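Local coordinates for erythromycin C-12 hydroxylase (Saccharopolyspora erythraea, PDB 2JJN), which hydroxylates the macrolactone ring of erythromycin D at C-12, using heme b, NADPH and molecular oxygen, to give erythromycin C, at residues 26-29 against 30-34. The protein carries 2 engineered substitutions. Numbering follows the deposited sequence.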
ATOM      1  N   ASP A  26      -0.288   2.836 -18.286  1.00 17.18           N
ATOM      2  CA  ASP A  26      -1.233   3.666 -19.005  1.00 18.14           C
ATOM      3  C   ASP A  26      -2.526   3.696 -18.238  1.00 18.65           C
ATOM      4  O   ASP A  26      -3.423   2.889 -18.473  1.00 17.16           O
ATOM      5  CB  ASP A  26      -1.466   3.104 -20.407  1.00 18.89           C
ATOM      6  CG  ASP A  26      -2.273   4.048 -21.303  1.00 23.05           C
ATOM      7  OD1 ASP A  26      -3.019   4.937 -20.815  1.00 21.35           O
ATOM      8  OD2 ASP A  26      -2.181   3.887 -22.555  1.00 25.34           O
ATOM      9  N   GLU A  27      -2.633   4.655 -17.328  1.00 21.62           N
ATOM     10  CA  GLU A  27      -3.757   4.650 -16.393  1.00 22.00           C
ATOM     11  C   GLU A  27      -5.083   4.852 -17.109  1.00 23.03           C
ATOM     12  O   GLU A  27      -6.083   4.185 -16.780  1.00 23.14           O
ATOM     13  CB  GLU A  27      -3.526   5.719 -15.336  1.00 22.96           C
ATOM     14  CG  GLU A  27      -4.626   5.861 -14.328  1.00 24.36           C
ATOM     15  CD  GLU A  27      -4.445   7.114 -13.531  1.00 24.06           C
ATOM     16  OE1 GLU A  27      -3.723   7.045 -12.506  1.00 25.08           O
ATOM     17  OE2 GLU A  27      -5.070   8.129 -13.954  1.00 24.85           O
ATOM     18  N   THR A  28      -5.114   5.756 -18.081  1.00 23.18           N
ATOM     19  CA  THR A  28      -6.362   6.026 -18.783  1.00 22.93           C
ATOM     20  C   THR A  28      -6.872   4.780 -19.517  1.00 22.57           C
ATOM     21  O   THR A  28      -8.093   4.466 -19.450  1.00 22.63           O
ATOM     22  CB  THR A  28      -6.179   7.177 -19.777  1.00 23.94           C
ATOM     23  OG1 THR A  28      -5.825   8.326 -18.994  1.00 27.46           O
ATOM     24  CG2 THR A  28      -7.520   7.453 -20.573  1.00 25.78           C
ATOM     25  N   ALA A  29      -5.949   4.079 -20.187  1.00 22.18           N
ATOM     26  CA  ALA A  29      -6.323   2.867 -20.930  1.00 21.51           C
ATOM     27  C   ALA A  29      -6.805   1.789 -19.969  1.00 21.52           C
ATOM     28  O   ALA A  29      -7.768   1.067 -20.275  1.00 22.96           O
ATOM     29  CB  ALA A  29      -5.147   2.346 -21.772  1.00 22.70           C
ATOM     30  N   LEU A  30      -6.143   1.681 -18.822  1.00 20.93           N
ATOM     31  CA  LEU A  30      -6.533   0.689 -17.817  1.00 20.60           C
ATOM     32  C   LEU A  30      -7.919   1.023 -17.298  1.00 20.94           C
ATOM     33  O   LEU A  30      -8.749   0.144 -17.226  1.00 20.18           O
ATOM     34  CB  LEU A  30      -5.520   0.667 -16.675  1.00 20.23           C
ATOM     35  CG  LEU A  30      -5.893  -0.286 -15.526  1.00 21.91           C
ATOM     36  CD1 LEU A  30      -6.011  -1.707 -16.070  1.00 23.01           C
ATOM     37  CD2 LEU A  30      -4.800  -0.207 -14.449  1.00 25.35           C
ATOM     38  N   LEU A  31      -8.158   2.278 -16.908  1.00 20.03           N
ATOM     39  CA  LEU A  31      -9.470   2.654 -16.392  1.00 20.10           C
ATOM     40  C   LEU A  31     -10.578   2.403 -17.392  1.00 20.57           C
ATOM     41  O   LEU A  31     -11.652   1.916 -17.030  1.00 21.11           O
ATOM     42  CB  LEU A  31      -9.463   4.129 -15.931  1.00 19.94           C
ATOM     43  CG  LEU A  31      -8.576   4.352 -14.704  1.00 21.16           C
ATOM     44  CD1 LEU A  31      -8.398   5.829 -14.480  1.00 24.83           C
ATOM     45  CD2 LEU A  31      -9.122   3.677 -13.443  1.00 24.11           C
ATOM     46  N   ASP A  32     -10.322   2.730 -18.663  1.00 20.40           N
ATOM     47  CA  ASP A  32     -11.357   2.571 -19.692  1.00 21.97           C
ATOM     48  C   ASP A  32     -11.696   1.075 -19.814  1.00 21.67           C
ATOM     49  O   ASP A  32     -12.871   0.691 -19.894  1.00 22.38           O
ATOM     50  CB  ASP A  32     -10.826   3.133 -21.019  1.00 22.65           C
ATOM     51  CG  ASP A  32     -10.887   4.667 -21.072  1.00 28.47           C
ATOM     52  OD1 ASP A  32     -11.539   5.280 -20.196  1.00 33.43           O
ATOM     53  OD2 ASP A  32     -10.306   5.240 -22.022  1.00 35.28           O
ATOM     54  N   TRP A  33     -10.662   0.235 -19.805  1.00 20.08           N
ATOM     55  CA  TRP A  33     -10.857  -1.213 -19.890  1.00 19.99           C
ATOM     56  C   TRP A  33     -11.634  -1.750 -18.699  1.00 19.07           C
ATOM     57  O   TRP A  33     -12.561  -2.554 -18.855  1.00 19.44           O
ATOM     58  CB  TRP A  33      -9.515  -1.906 -20.060  1.00 20.06           C
ATOM     59  CG  TRP A  33      -9.571  -3.393 -20.248  1.00 20.29           C
ATOM     60  CD1 TRP A  33      -9.744  -4.062 -21.444  1.00 23.15           C
ATOM     61  CD2 TRP A  33      -9.392  -4.389 -19.241  1.00 20.56           C
ATOM     62  NE1 TRP A  33      -9.683  -5.420 -21.230  1.00 23.64           N
ATOM     63  CE2 TRP A  33      -9.494  -5.654 -19.891  1.00 20.03           C
ATOM     64  CE3 TRP A  33      -9.176  -4.353 -17.859  1.00 19.45           C
ATOM     65  CZ2 TRP A  33      -9.375  -6.872 -19.199  1.00 21.84           C
ATOM     66  CZ3 TRP A  33      -9.079  -5.600 -17.150  1.00 21.43           C
ATOM     67  CH2 TRP A  33      -9.148  -6.828 -17.847  1.00 21.45           C
ATOM     68  N   LEU A  34     -11.228  -1.353 -17.503  1.00 18.12           N
ATOM     69  CA  LEU A  34     -11.969  -1.790 -16.320  1.00 17.78           C
ATOM     70  C   LEU A  34     -13.433  -1.400 -16.413  1.00 18.03           C
ATOM     71  O   LEU A  34     -14.298  -2.198 -16.016  1.00 19.05           O
ATOM     72  CB  LEU A  34     -11.358  -1.140 -15.082  1.00 17.95           C
ATOM     73  CG  LEU A  34      -9.942  -1.635 -14.749  1.00 19.09           C
ATOM     74  CD1 LEU A  34      -9.327  -0.787 -13.597  1.00 20.45           C
ATOM     75  CD2 LEU A  34      -9.921  -3.128 -14.372  1.00 19.21           C
TER
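Glu27 and Leu31, one turn apart at the start of helix 27-40, lie side by side and point the same way. Leu31 leaves the backbone with CG anti to its carbonyl carbon (chi1 -67°), which leans the side chain back over the preceding turn. Its CB lies 3.5 Å from Glu27 O, and the branching CG comes closer still, with 3.2 Å between Leu31 CG and Glu27 O. From there CD1, still near that oxygen, reaches the aliphatic part of the glutamate, Leu31 CD1 standing 3.8 Å from Glu27 CG. The glutamate chain stays extended past CG and carries its carboxylate to Arg285, which forms a salt bridge with OE1. The same carbonyl oxygen under the leucine, Glu27 O, accepts from Leu31 N at 2.8 Å in an almost straight bond, a backbone bond with an apolar contact laid over it.

The neighbouring pair, Thr28 and Asp32, also runs alongside: Thr28 CG2 meets Asp32 OD2 at 3.8 Å, a methyl-to-carboxylate contact. Asp32 OD2 also comes within 3.5 Å of Thr28 O, two acceptors with no bond between them, while that oxygen is engaged by Asp32 N. Asp26 is the N-cap. Its OD1 accepts from Ala29 N at 3.1 Å, the N-H approaching from above the carboxylate plane, while its carbonyl oxygen takes Leu30 N in the first i to i+4 bond. The buried Leu30 side chain leads away from residues 26-29 and packs on Leu317 of helix 316-320, which Leu31 and Leu34 also touch.

One face of this surface helix is therefore apolar and seated on the P450 body, whereas Thr28 and Asp32 lie exposed along another flank. Arg285 meets the Glu27 charge; that of Asp26, capping a first-turn N-H, would be expected to suit the helix dipole.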